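Local coordinates for protein putative isomerase (PDB 2PPG) that is a putative isomerase of the enolase superfamily, with a mandelate racemase/muconate lactonizing enzyme type N-terminal domain and a TIM-barrel C-terminal domain, at residues A157-G162 and C342-H347; S185-S190 and L239-A244; A264-E269 and I288-M293; Q300-G305 and L331-A336. One frame throughout, in Å; residues are numbered along the deposited sequence.

Interaction 1: A157-G162 and C342-H347; sequences AAYISG and CHEFQH
Parallel pairing of strands 155-161 and 343-345 closes the TIM-type barrel of this enolase-superfamily protein, joining its first barrel strand to its last. Tyr159 N donates to His343 O at 3.1 Å, Phe345 N to Tyr159 O at 2.8 Å, and Ser161 N to Phe345 O. The link from His343 N to Ala157 O is weak. Tyr159 and Glu344 share one face of the sheet. The Tyr159 ring carries Glu344 CA over one face, 3.7 Å from the ring centroid, and meets Cys342 SG at its edge. Its hydroxyl is hydrogen-bonded to Lys187. The extended Glu344 chain runs past that hydroxyl. Ser161 OG donates to Glu344 OE2 at 2.5 Å, on the anti lone pair. The same oxygen forms a salt bridge with Lys187, and Glu344 OE1 accepts from Ala319 N, so both carboxylate oxygens are held. On the other face Ala158 CB packs on Phe345 CB at 3.8 Å, while Ile160 and Phe345 lie side by side. Past the strands, His347 CG sits between backbone N and carbonyl carbon (chi1 54°), which turns the imidazole back toward the first strand. His347 NE2 donates to Gly162 O at 2.7 Å, within its ring plane.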
loop_
_atom_site.group_PDB
_atom_site.type_symbol
_atom_site.label_atom_id
_atom_site.label_comp_id
_atom_site.label_asym_id
_atom_site.label_seq_id
_atom_site.Cartn_x
_atom_site.Cartn_y
_atom_site.Cartn_z
ATOM N N ALA A 157 35.786 -12.786 -11.314
ATOM C CA ALA A 157 35.671 -12.141 -12.617
ATOM C C ALA A 157 35.843 -10.628 -12.449
ATOM O O ALA A 157 35.369 -10.042 -11.472
ATOM C CB ALA A 157 34.340 -12.486 -13.278
ATOM N N ALA A 158 36.566 -10.009 -13.380
ATOM C CA ALA A 158 36.822 -8.573 -13.328
ATOM C C ALA A 158 36.208 -7.939 -14.556
ATOM O O ALA A 158 36.081 -8.587 -15.585
ATOM C CB ALA A 158 38.300 -8.309 -13.287
ATOM N N TYR A 159 35.814 -6.680 -14.468
ATOM C CA TYR A 159 35.422 -5.985 -15.691
ATOM C C TYR A 159 36.217 -4.715 -15.844
ATOM O O TYR A 159 36.532 -4.053 -14.855
ATOM C CB TYR A 159 33.921 -5.715 -15.757
ATOM C CG TYR A 159 33.384 -4.679 -14.790
ATOM C CD1 TYR A 159 33.433 -3.320 -15.102
ATOM C CD2 TYR A 159 32.776 -5.054 -13.603
ATOM C CE1 TYR A 159 32.934 -2.376 -14.262
ATOM C CE2 TYR A 159 32.260 -4.106 -12.748
ATOM C CZ TYR A 159 32.345 -2.764 -13.082
ATOM O OH TYR A 159 31.841 -1.790 -12.247
ATOM N N ILE A 160 36.550 -4.408 -17.089
ATOM C CA ILE A 160 37.272 -3.205 -17.460
ATOM C C ILE A 160 36.392 -1.984 -17.278
ATOM O O ILE A 160 35.306 -1.890 -17.848
ATOM C CB ILE A 160 37.716 -3.269 -18.930
ATOM C CG1 ILE A 160 38.704 -4.411 -19.131
ATOM C CG2 ILE A 160 38.345 -1.946 -19.359
ATOM C CD1 ILE A 160 40.053 -4.116 -18.520
ATOM N N SER A 161 36.876 -1.052 -16.469
ATOM C CA SER A 161 36.147 0.162 -16.153
ATOM C C SER A 161 36.933 1.335 -16.664
ATOM O O SER A 161 38.151 1.386 -16.493
ATOM C CB SER A 161 36.000 0.301 -14.645
ATOM O OG SER A 161 35.135 1.374 -14.324
ATOM N N GLY A 162 36.239 2.276 -17.297
ATOM C CA GLY A 162 36.877 3.487 -17.802
ATOM C C GLY A 162 37.750 3.305 -19.032
ATOM O O GLY A 162 38.639 2.445 -19.081
ATOM N N CYS A 342 31.125 -10.582 -9.849
ATOM C CA CYS A 342 32.020 -9.773 -10.640
ATOM C C CYS A 342 32.598 -8.663 -9.761
ATOM O O CYS A 342 32.089 -8.404 -8.689
ATOM C CB CYS A 342 31.196 -9.133 -11.741
ATOM S SG CYS A 342 32.131 -8.698 -13.139
ATOM N N HIS A 343 33.646 -7.993 -10.230
ATOM C CA HIS A 343 34.298 -6.937 -9.466
ATOM C C HIS A 343 34.910 -5.951 -10.444
ATOM O O HIS A 343 35.614 -6.348 -11.368
ATOM C CB HIS A 343 35.381 -7.546 -8.573
ATOM C CG HIS A 343 35.893 -6.634 -7.504
ATOM N ND1 HIS A 343 36.658 -5.515 -7.773
ATOM C CD2 HIS A 343 35.789 -6.702 -6.154
ATOM C CE1 HIS A 343 36.985 -4.926 -6.636
ATOM N NE2 HIS A 343 36.468 -5.625 -5.638
ATOM N N GLU A 344 34.634 -4.665 -10.248
ATOM C CA GLU A 344 35.221 -3.611 -11.079
ATOM C C GLU A 344 36.752 -3.674 -11.087
ATOM O O GLU A 344 37.380 -3.968 -10.069
ATOM C CB GLU A 344 34.760 -2.233 -10.593
ATOM C CG GLU A 344 35.136 -1.093 -11.516
ATOM C CD GLU A 344 34.625 0.269 -11.056
ATOM O OE1 GLU A 344 34.312 0.439 -9.859
ATOM O OE2 GLU A 344 34.542 1.186 -11.900
ATOM N N PHE A 345 37.343 -3.390 -12.242
ATOM C CA PHE A 345 38.799 -3.345 -12.378
ATOM C C PHE A 345 39.247 -2.104 -13.150
ATOM O O PHE A 345 39.055 -1.994 -14.376
ATOM C CB PHE A 345 39.303 -4.627 -13.039
ATOM C CG PHE A 345 40.736 -4.573 -13.507
ATOM C CD1 PHE A 345 41.780 -4.321 -12.616
ATOM C CD2 PHE A 345 41.050 -4.827 -14.835
ATOM C CE1 PHE A 345 43.097 -4.308 -13.056
ATOM C CE2 PHE A 345 42.373 -4.812 -15.271
ATOM C CZ PHE A 345 43.390 -4.550 -14.385
ATOM N N GLN A 346 39.830 -1.172 -12.401
ATOM C CA GLN A 346 40.442 0.029 -12.935
ATOM C C GLN A 346 41.855 -0.296 -13.398
ATOM O O GLN A 346 42.816 -0.119 -12.654
ATOM C CB GLN A 346 40.512 1.106 -11.851
ATOM C CG GLN A 346 39.177 1.465 -11.196
ATOM C CD GLN A 346 38.492 2.645 -11.863
ATOM O OE1 GLN A 346 39.095 3.334 -12.679
ATOM N NE2 GLN A 346 37.228 2.879 -11.520
ATOM N N HIS A 347 41.974 -0.771 -14.629
ATOM C CA HIS A 347 43.266 -1.066 -15.244
ATOM C C HIS A 347 44.252 0.104 -15.153
ATOM O O HIS A 347 45.409 -0.073 -14.778
ATOM C CB HIS A 347 43.047 -1.460 -16.705
ATOM C CG HIS A 347 42.262 -0.452 -17.475
ATOM N ND1 HIS A 347 42.852 0.455 -18.326
ATOM C CD2 HIS A 347 40.937 -0.169 -17.482
ATOM C CE1 HIS A 347 41.924 1.239 -18.842
ATOM N NE2 HIS A 347 40.753 0.882 -18.349
#

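Interaction 2: S185-S190 and L239-A244; sequences SFKFAS and LWFAEA
Lys187 and Glu243 form a buried salt bridge, with Lys187 NZ 2.8 Å from Glu243 OE1. The ammonium approaches on the syn side of the carboxylate, 23° out of its plane. Glu243 CG is anti to the backbone N (chi1 161°) and the chain stays extended, which carries the carboxylate to the lysine. Lys187 is straight as far as CD and then bends at chi3 (81°). The two side chains cross at about a right angle. The ammonium is shared with the acid and the tyrosine of interaction 1. Glu243 OE1 accepts a second bond from Gln290 NE2. These charges point into the interior of the TIM barrel. Strands 185-189 and 241-243 are not direct neighbours there; strand 213-217 lies between them. The contact is therefore made largely by side chains, and the backbones stay well apart, with Ser185 CA 8.8 Å from Trp240 CA. Van der Waals contacts continue along the strands. Lys187 CD lies 4.1 Å from Phe241 CE1, and these side chains too run roughly perpendicular to each other. Further along, Ser185 CB touches Trp240 CZ3 at 3.7 Å. Two oxygens also meet the indole. Ser185 OG lies over one face of it and is hydrogen-bonded to Arg213. Phe186 O comes in at its edge, 3.8 Å from Trp240 CE3.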
loop_
_atom_site.group_PDB
_atom_site.type_symbol
_atom_site.label_atom_id
_atom_site.label_comp_id
_atom_site.label_asym_id
_atom_site.label_seq_id
_atom_site.Cartn_x
_atom_site.Cartn_y
_atom_site.Cartn_z
ATOM N N SER A 185 34.010 -8.041 -20.102
ATOM C CA SER A 185 33.002 -7.192 -19.467
ATOM C C SER A 185 33.562 -5.785 -19.410
ATOM O O SER A 185 34.756 -5.598 -19.155
ATOM C CB SER A 185 32.663 -7.680 -18.063
ATOM O OG SER A 185 31.943 -8.889 -18.098
ATOM N N PHE A 186 32.709 -4.799 -19.667
ATOM C CA PHE A 186 33.169 -3.425 -19.841
ATOM C C PHE A 186 32.189 -2.440 -19.235
ATOM O O PHE A 186 30.992 -2.712 -19.165
ATOM C CB PHE A 186 33.391 -3.136 -21.342
ATOM C CG PHE A 186 34.394 -4.064 -21.975
ATOM C CD1 PHE A 186 35.736 -3.719 -22.035
ATOM C CD2 PHE A 186 34.006 -5.316 -22.435
ATOM C CE1 PHE A 186 36.670 -4.610 -22.562
ATOM C CE2 PHE A 186 34.927 -6.202 -22.958
ATOM C CZ PHE A 186 36.261 -5.853 -23.018
ATOM N N LYS A 187 32.707 -1.309 -18.772
ATOM C CA LYS A 187 31.866 -0.192 -18.364
ATOM C C LYS A 187 32.495 1.114 -18.833
ATOM O O LYS A 187 33.673 1.359 -18.605
ATOM C CB LYS A 187 31.699 -0.165 -16.843
ATOM C CG LYS A 187 30.615 0.783 -16.362
ATOM C CD LYS A 187 30.499 0.768 -14.863
ATOM C CE LYS A 187 31.557 1.634 -14.218
ATOM N NZ LYS A 187 31.684 1.281 -12.785
ATOM N N PHE A 188 31.714 1.954 -19.489
ATOM C CA PHE A 188 32.170 3.299 -19.832
ATOM C C PHE A 188 31.420 4.335 -19.013
ATOM O O PHE A 188 30.258 4.140 -18.663
ATOM C CB PHE A 188 31.958 3.576 -21.318
ATOM C CG PHE A 188 30.514 3.662 -21.724
ATOM C CD1 PHE A 188 29.875 4.896 -21.827
ATOM C CD2 PHE A 188 29.802 2.531 -22.030
ATOM C CE1 PHE A 188 28.553 4.990 -22.218
ATOM C CE2 PHE A 188 28.479 2.621 -22.420
ATOM C CZ PHE A 188 27.858 3.852 -22.514
ATOM N N ALA A 189 32.090 5.443 -18.717
ATOM C CA ALA A 189 31.457 6.570 -18.009
ATOM C C ALA A 189 30.755 7.483 -19.000
ATOM O O ALA A 189 31.322 7.828 -20.030
ATOM C CB ALA A 189 32.493 7.360 -17.206
ATOM N N SER A 190 29.522 7.875 -18.685
ATOM C CA SER A 190 28.771 8.809 -19.539
ATOM C C SER A 190 29.292 10.265 -19.593
ATOM O O SER A 190 29.073 10.936 -20.597
ATOM C CB SER A 190 27.271 8.772 -19.231
ATOM O OG SER A 190 26.985 9.381 -17.992
ATOM N N LEU A 239 22.403 -3.807 -23.109
ATOM C CA LEU A 239 22.929 -3.141 -21.911
ATOM C C LEU A 239 22.973 -4.078 -20.701
ATOM O O LEU A 239 21.949 -4.604 -20.272
ATOM C CB LEU A 239 22.142 -1.845 -21.612
ATOM C CG LEU A 239 22.618 -0.863 -20.527
ATOM C CD1 LEU A 239 24.040 -0.324 -20.722
ATOM C CD2 LEU A 239 21.632 0.282 -20.395
ATOM N N TRP A 240 24.181 -4.286 -20.183
ATOM C CA TRP A 240 24.446 -5.116 -19.008
ATOM C C TRP A 240 23.850 -4.488 -17.749
ATOM O O TRP A 240 22.979 -5.080 -17.113
ATOM C CB TRP A 240 25.959 -5.289 -18.861
ATOM C CG TRP A 240 26.415 -6.128 -17.709
ATOM C CD1 TRP A 240 25.700 -7.098 -17.042
ATOM C CD2 TRP A 240 27.713 -6.105 -17.108
ATOM N NE1 TRP A 240 26.464 -7.646 -16.046
ATOM C CE2 TRP A 240 27.709 -7.064 -16.069
ATOM C CE3 TRP A 240 28.877 -5.357 -17.336
ATOM C CZ2 TRP A 240 28.829 -7.295 -15.262
ATOM C CZ3 TRP A 240 29.985 -5.589 -16.533
ATOM C CH2 TRP A 240 29.953 -6.549 -15.510
ATOM N N PHE A 241 24.302 -3.291 -17.387
ATOM C CA PHE A 241 23.655 -2.582 -16.285
ATOM C C PHE A 241 23.775 -1.059 -16.308
ATOM O O PHE A 241 24.717 -0.504 -16.866
ATOM C CB PHE A 241 24.079 -3.147 -14.928
ATOM C CG PHE A 241 25.538 -2.935 -14.581
ATOM C CD1 PHE A 241 25.995 -1.701 -14.118
ATOM C CD2 PHE A 241 26.440 -3.996 -14.640
ATOM C CE1 PHE A 241 27.341 -1.519 -13.765
ATOM C CE2 PHE A 241 27.783 -3.827 -14.278
ATOM C CZ PHE A 241 28.233 -2.596 -13.840
ATOM N N ALA A 242 22.785 -0.394 -15.717
ATOM C CA ALA A 242 22.810 1.050 -15.528
ATOM C C ALA A 242 23.278 1.362 -14.113
ATOM O O ALA A 242 22.681 0.913 -13.147
ATOM C CB ALA A 242 21.442 1.619 -15.755
ATOM N N GLU A 243 24.358 2.120 -13.996
ATOM C CA GLU A 243 24.898 2.510 -12.692
ATOM C C GLU A 243 24.597 3.982 -12.410
ATOM O O GLU A 243 24.625 4.813 -13.322
ATOM C CB GLU A 243 26.411 2.246 -12.657
ATOM C CG GLU A 243 27.184 3.008 -11.578
ATOM C CD GLU A 243 28.638 2.588 -11.474
ATOM O OE1 GLU A 243 28.984 1.514 -12.007
ATOM O OE2 GLU A 243 29.437 3.327 -10.855
ATOM N N ALA A 244 24.312 4.291 -11.147
ATOM C CA ALA A 244 24.018 5.658 -10.698
ATOM C C ALA A 244 23.185 6.491 -11.685
ATOM O O ALA A 244 23.651 7.528 -12.131
ATOM C CB ALA A 244 25.307 6.378 -10.372
#

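Interaction 3: A264-E269 and I288-M293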
loop_
_atom_site.group_PDB
_atom_site.type_symbol
_atom_site.label_atom_id
_atom_site.label_comp_id
_atom_site.label_asym_id
_atom_site.label_seq_id
_atom_site.Cartn_x
_atom_site.Cartn_y
_atom_site.Cartn_z
ATOM N N ALA A 264 19.038 -4.121 -15.495
ATOM C CA ALA A 264 19.432 -4.184 -14.108
ATOM C C ALA A 264 19.985 -2.824 -13.650
ATOM O O ALA A 264 20.747 -2.191 -14.368
ATOM C CB ALA A 264 20.452 -5.263 -13.946
ATOM N N ILE A 265 19.579 -2.374 -12.467
ATOM C CA ILE A 265 19.987 -1.065 -11.971
ATOM C C ILE A 265 20.988 -1.234 -10.851
ATOM O O ILE A 265 20.723 -1.964 -9.897
ATOM C CB ILE A 265 18.787 -0.234 -11.440
ATOM C CG1 ILE A 265 17.783 0.060 -12.560
ATOM C CG2 ILE A 265 19.265 1.056 -10.801
ATOM C CD1 ILE A 265 18.397 0.590 -13.798
ATOM N N ALA A 266 22.127 -0.554 -10.969
ATOM C CA ALA A 266 23.234 -0.746 -10.032
ATOM C C ALA A 266 23.549 0.523 -9.281
ATOM O O ALA A 266 23.700 1.587 -9.897
ATOM C CB ALA A 266 24.469 -1.225 -10.769
ATOM N N VAL A 267 23.646 0.406 -7.954
ATOM C CA VAL A 267 23.975 1.542 -7.093
ATOM C C VAL A 267 24.764 1.053 -5.903
ATOM O O VAL A 267 24.849 -0.152 -5.686
ATOM C CB VAL A 267 22.707 2.286 -6.590
ATOM C CG1 VAL A 267 21.959 2.915 -7.759
ATOM C CG2 VAL A 267 21.781 1.349 -5.789
ATOM N N GLY A 268 25.349 1.971 -5.135
ATOM C CA GLY A 268 25.920 1.601 -3.839
ATOM C C GLY A 268 27.247 2.215 -3.418
ATOM O O GLY A 268 27.569 2.262 -2.222
ATOM N N GLU A 269 28.020 2.697 -4.384
ATOM C CA GLU A 269 29.390 3.121 -4.124
ATOM C C GLU A 269 29.552 4.254 -3.098
ATOM O O GLU A 269 30.567 4.327 -2.425
ATOM C CB GLU A 269 30.097 3.465 -5.443
ATOM C CG GLU A 269 29.672 4.781 -6.066
ATOM C CD GLU A 269 30.265 4.977 -7.433
ATOM O OE1 GLU A 269 29.677 4.469 -8.419
ATOM O OE2 GLU A 269 31.322 5.642 -7.524
ATOM N N ILE A 288 21.536 -4.703 -8.439
ATOM C CA ILE A 288 22.949 -4.887 -8.087
ATOM C C ILE A 288 23.439 -3.860 -7.059
ATOM O O ILE A 288 23.161 -2.674 -7.216
ATOM C CB ILE A 288 23.831 -4.739 -9.340
ATOM C CG1 ILE A 288 23.383 -5.715 -10.438
ATOM C CG2 ILE A 288 25.298 -4.956 -8.991
ATOM C CD1 ILE A 288 23.960 -5.422 -11.822
ATOM N N VAL A 289 24.160 -4.302 -6.025
ATOM C CA VAL A 289 24.845 -3.357 -5.105
ATOM C C VAL A 289 26.310 -3.226 -5.434
ATOM O O VAL A 289 26.978 -4.226 -5.669
ATOM C CB VAL A 289 24.849 -3.763 -3.601
ATOM C CG1 VAL A 289 23.975 -2.873 -2.811
ATOM C CG2 VAL A 289 24.532 -5.217 -3.405
ATOM N N GLN A 290 26.823 -2.000 -5.381
ATOM C CA GLN A 290 28.224 -1.755 -5.701
ATOM C C GLN A 290 28.989 -1.148 -4.546
ATOM O O GLN A 290 29.341 0.026 -4.590
ATOM C CB GLN A 290 28.333 -0.875 -6.944
ATOM C CG GLN A 290 27.773 -1.570 -8.171
ATOM C CD GLN A 290 27.652 -0.639 -9.345
ATOM O OE1 GLN A 290 27.015 0.415 -9.250
ATOM N NE2 GLN A 290 28.260 -1.020 -10.471
ATOM N N PRO A 291 29.260 -1.941 -3.503
ATOM C CA PRO A 291 29.948 -1.354 -2.362
ATOM C C PRO A 291 31.391 -0.982 -2.700
ATOM O O PRO A 291 32.056 -1.681 -3.463
ATOM C CB PRO A 291 29.916 -2.474 -1.318
ATOM C CG PRO A 291 29.859 -3.714 -2.110
ATOM C CD PRO A 291 28.988 -3.369 -3.297
ATOM N N GLU A 292 31.839 0.134 -2.149
ATOM C CA GLU A 292 33.211 0.559 -2.281
ATOM C C GLU A 292 33.875 0.377 -0.922
ATOM O O GLU A 292 33.577 1.089 0.058
ATOM C CB GLU A 292 33.290 2.007 -2.779
ATOM C CG GLU A 292 34.681 2.612 -2.824
ATOM C CD GLU A 292 35.739 1.649 -3.324
ATOM O OE1 GLU A 292 35.770 1.332 -4.535
ATOM O OE2 GLU A 292 36.558 1.213 -2.491
HETATM N N MSE A 293 34.762 -0.607 -0.882
HETATM C CA MSE A 293 35.425 -1.011 0.340
HETATM C C MSE A 293 36.138 0.152 1.059
HETATM O O MSE A 293 36.116 0.250 2.281
HETATM C CB MSE A 293 36.396 -2.146 0.007
HETATM C CG MSE A 293 37.262 -2.568 1.159
HETATM SE SE MSE A 293 36.207 -3.252 2.633
HETATM C CE MSE A 293 35.961 -5.090 2.021
#
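Three backbone hydrogen bonds join 264-269 to 288-293 in parallel register. Gln290 N donates to Val267 O at 2.7 Å. Val267 N donates to Ile288 O and Ile288 N to Ile265 O, both at 3.2 Å and both fairly straight. Val267 O and Ile288 O each also receive a CA-H contact, from Val289 CA and Ala266 CA respectively. Just beyond the strand, Gly268 adopts a positive phi of 140°, and its CA lies 4.5 Å from Gln290 CA. A CB there would run into Gln290 N, so the lack of a side chain lets the backbones stay close. Gln290 then reaches back across the sheet face that carries Ala266 and Ile288. Its OE1 lies 3.4 Å from Ala266 CB, and its NE2 is hydrogen-bonded to Glu243. On the same face Ala266 CB packs on Ile288 CB at 3.8 Å. Ile288 CD1 reaches back to Ala264 CB. At the far end Glu292 CB lies 3.6 Å from Glu269 O. The Glu292 carboxylate turns away: OE1 bonds His318, and OE2 caps Gly294 N at the start of helix 293-310. The contact closes a beta-alpha-beta unit of the TIM barrel, with helix 274-282 as the crossover. Strand 241-243 pairs with strand 264-267 on one side, strand 314-315 with strand 288-289 on the other, and helix 251-260 covers Ile265 and Val267.

Interaction 4: Q300-G305 and L331-A336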
loop_
_atom_site.group_PDB
_atom_site.type_symbol
_atom_site.label_atom_id
_atom_site.label_comp_id
_atom_site.label_asym_id
_atom_site.label_seq_id
_atom_site.Cartn_x
_atom_site.Cartn_y
_atom_site.Cartn_z
ATOM N N GLN A 300 31.307 -3.312 7.460
ATOM C CA GLN A 300 30.116 -2.733 6.886
ATOM C C GLN A 300 29.874 -3.401 5.535
ATOM O O GLN A 300 28.744 -3.750 5.192
ATOM C CB GLN A 300 30.341 -1.242 6.745
ATOM C CG GLN A 300 29.143 -0.397 6.973
ATOM C CD GLN A 300 28.494 -0.599 8.326
ATOM O OE1 GLN A 300 29.040 -0.220 9.367
ATOM N NE2 GLN A 300 27.301 -1.165 8.314
ATOM N N PHE A 301 30.964 -3.611 4.803
ATOM C CA PHE A 301 30.963 -4.271 3.505
ATOM C C PHE A 301 30.276 -5.633 3.602
ATOM O O PHE A 301 29.450 -5.978 2.757
ATOM C CB PHE A 301 32.422 -4.428 3.036
ATOM C CG PHE A 301 32.588 -4.783 1.575
ATOM C CD1 PHE A 301 32.821 -3.796 0.632
ATOM C CD2 PHE A 301 32.592 -6.118 1.157
ATOM C CE1 PHE A 301 33.010 -4.132 -0.727
ATOM C CE2 PHE A 301 32.780 -6.460 -0.196
ATOM C CZ PHE A 301 32.984 -5.467 -1.135
HETATM N N MSE A 302 30.609 -6.395 4.636
HETATM C CA MSE A 302 30.019 -7.723 4.818
HETATM C C MSE A 302 28.552 -7.642 5.245
HETATM O O MSE A 302 27.740 -8.485 4.851
HETATM C CB MSE A 302 30.829 -8.561 5.816
HETATM C CG MSE A 302 32.230 -8.924 5.328
HETATM SE SE MSE A 302 32.252 -10.081 3.724
HETATM C CE MSE A 302 31.498 -11.697 4.538
ATOM N N ARG A 303 28.209 -6.620 6.030
ATOM C CA ARG A 303 26.801 -6.386 6.385
ATOM C C ARG A 303 25.956 -6.109 5.131
ATOM O O ARG A 303 24.842 -6.600 5.011
ATOM C CB ARG A 303 26.644 -5.288 7.459
ATOM C CG ARG A 303 27.131 -5.745 8.858
ATOM C CD ARG A 303 27.215 -4.623 9.939
ATOM N NE ARG A 303 27.848 -5.140 11.163
ATOM C CZ ARG A 303 28.052 -4.463 12.299
ATOM N NH1 ARG A 303 27.682 -3.198 12.420
ATOM N NH2 ARG A 303 28.635 -5.062 13.334
ATOM N N ILE A 304 26.514 -5.360 4.191
ATOM C CA ILE A 304 25.830 -5.044 2.946
ATOM C C ILE A 304 25.723 -6.268 2.046
ATOM O O ILE A 304 24.672 -6.525 1.467
ATOM C CB ILE A 304 26.534 -3.901 2.212
ATOM C CG1 ILE A 304 26.311 -2.602 2.980
ATOM C CG2 ILE A 304 26.042 -3.793 0.765
ATOM C CD1 ILE A 304 26.658 -1.357 2.217
ATOM N N GLY A 305 26.808 -7.030 1.955
ATOM C CA GLY A 305 26.797 -8.309 1.246
ATOM C C GLY A 305 25.787 -9.293 1.809
ATOM O O GLY A 305 25.045 -9.917 1.061
ATOM N N LEU A 331 38.754 -7.678 -2.312
ATOM C CA LEU A 331 38.924 -9.022 -2.856
ATOM C C LEU A 331 38.753 -10.122 -1.819
ATOM O O LEU A 331 38.150 -11.150 -2.101
ATOM C CB LEU A 331 40.294 -9.143 -3.511
ATOM C CG LEU A 331 40.479 -8.242 -4.729
ATOM C CD1 LEU A 331 41.801 -8.591 -5.368
ATOM C CD2 LEU A 331 39.308 -8.400 -5.718
ATOM N N GLN A 332 39.279 -9.899 -0.619
ATOM C CA GLN A 332 39.080 -10.830 0.486
ATOM C C GLN A 332 37.600 -10.991 0.837
ATOM O O GLN A 332 37.116 -12.114 1.034
ATOM C CB GLN A 332 39.855 -10.376 1.732
ATOM C CG GLN A 332 41.364 -10.596 1.661
ATOM C CD GLN A 332 41.769 -12.072 1.676
ATOM O OE1 GLN A 332 41.015 -12.941 2.135
ATOM N NE2 GLN A 332 42.974 -12.355 1.180
ATOM N N ALA A 333 36.887 -9.868 0.928
ATOM C CA ALA A 333 35.489 -9.914 1.324
ATOM C C ALA A 333 34.653 -10.498 0.200
ATOM O O ALA A 333 33.789 -11.343 0.444
ATOM C CB ALA A 333 35.001 -8.565 1.712
ATOM N N SER A 334 34.940 -10.081 -1.033
ATOM C CA SER A 334 34.284 -10.681 -2.194
ATOM C C SER A 334 34.494 -12.186 -2.182
ATOM O O SER A 334 33.606 -12.933 -2.580
ATOM C CB SER A 334 34.779 -10.084 -3.516
ATOM O OG SER A 334 34.485 -8.701 -3.612
ATOM N N ALA A 335 35.647 -12.638 -1.699
ATOM C CA ALA A 335 35.939 -14.079 -1.684
ATOM C C ALA A 335 35.026 -14.859 -0.731
ATOM O O ALA A 335 34.813 -16.056 -0.910
ATOM C CB ALA A 335 37.422 -14.338 -1.357
ATOM N N ALA A 336 34.482 -14.167 0.269
ATOM C CA ALA A 336 33.682 -14.796 1.325
ATOM C C ALA A 336 32.175 -14.624 1.132
ATOM O O ALA A 336 31.387 -15.114 1.930
ATOM C CB ALA A 336 34.095 -14.237 2.670
#
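Ala333 CB is the small bump at the middle of this helix pair, and it fits into the notch between the side chains of Phe301 and selenomethionine Met302. It touches the Phe301 ring, 3.5 Å from CD2 and 3.6 Å from CE2. It also meets Met302 SE at 3.7 Å. Phe301 CG is anti to its backbone N (chi1 -166°), which extends the ring toward helix 325-336. The ring tip reaches Ser334, whose OG is 4.3 Å from Phe301 CZ and is hydrogen-bonded to Ser330 O, one turn back. Met302 starts off to the side of the contact. Bends at chi2 and chi3 curl it round so that the selenium faces Ala333. The methyl goes on to Ala336, with CE 4.1 Å from Ala336 CB. Large side chains from one helix thus lie against small ones on the other. No hydrogen bond crosses between the two segments. Their axes come within 10.4 Å, at an angle of 30°. Met293 also packs on both Phe301 and Ala333, and Pro291 covers another part of the phenyl ring. Two roughly parallel helices, packed side by side round the strands, are typical of the outer layer of a TIM barrel.

Interactions 1, 2 and 3 lie on one curled sheet, the barrel wall, with centres 11 to 13 Å apart. Interaction 4 belongs to the helical layer outside it. Its centre is about 13 Å from interaction 3 and about 22 Å from interaction 2, which it does not touch. Along the chain, interactions 2, 3 and 4 follow in series, all nested inside the long loop closed by interaction 1. Strand 155-161 lies beside strand 185-189, and strand 241-243 beside strand 264-267, which ties the three strand contacts together. Strand 288-289 leads into helix 293-310, and helix 325-336 into strand 343-345. Interaction 4 thus sits in the outer layer between interactions 3 and 1, while the strand pairing of interaction 1 closes the barrel.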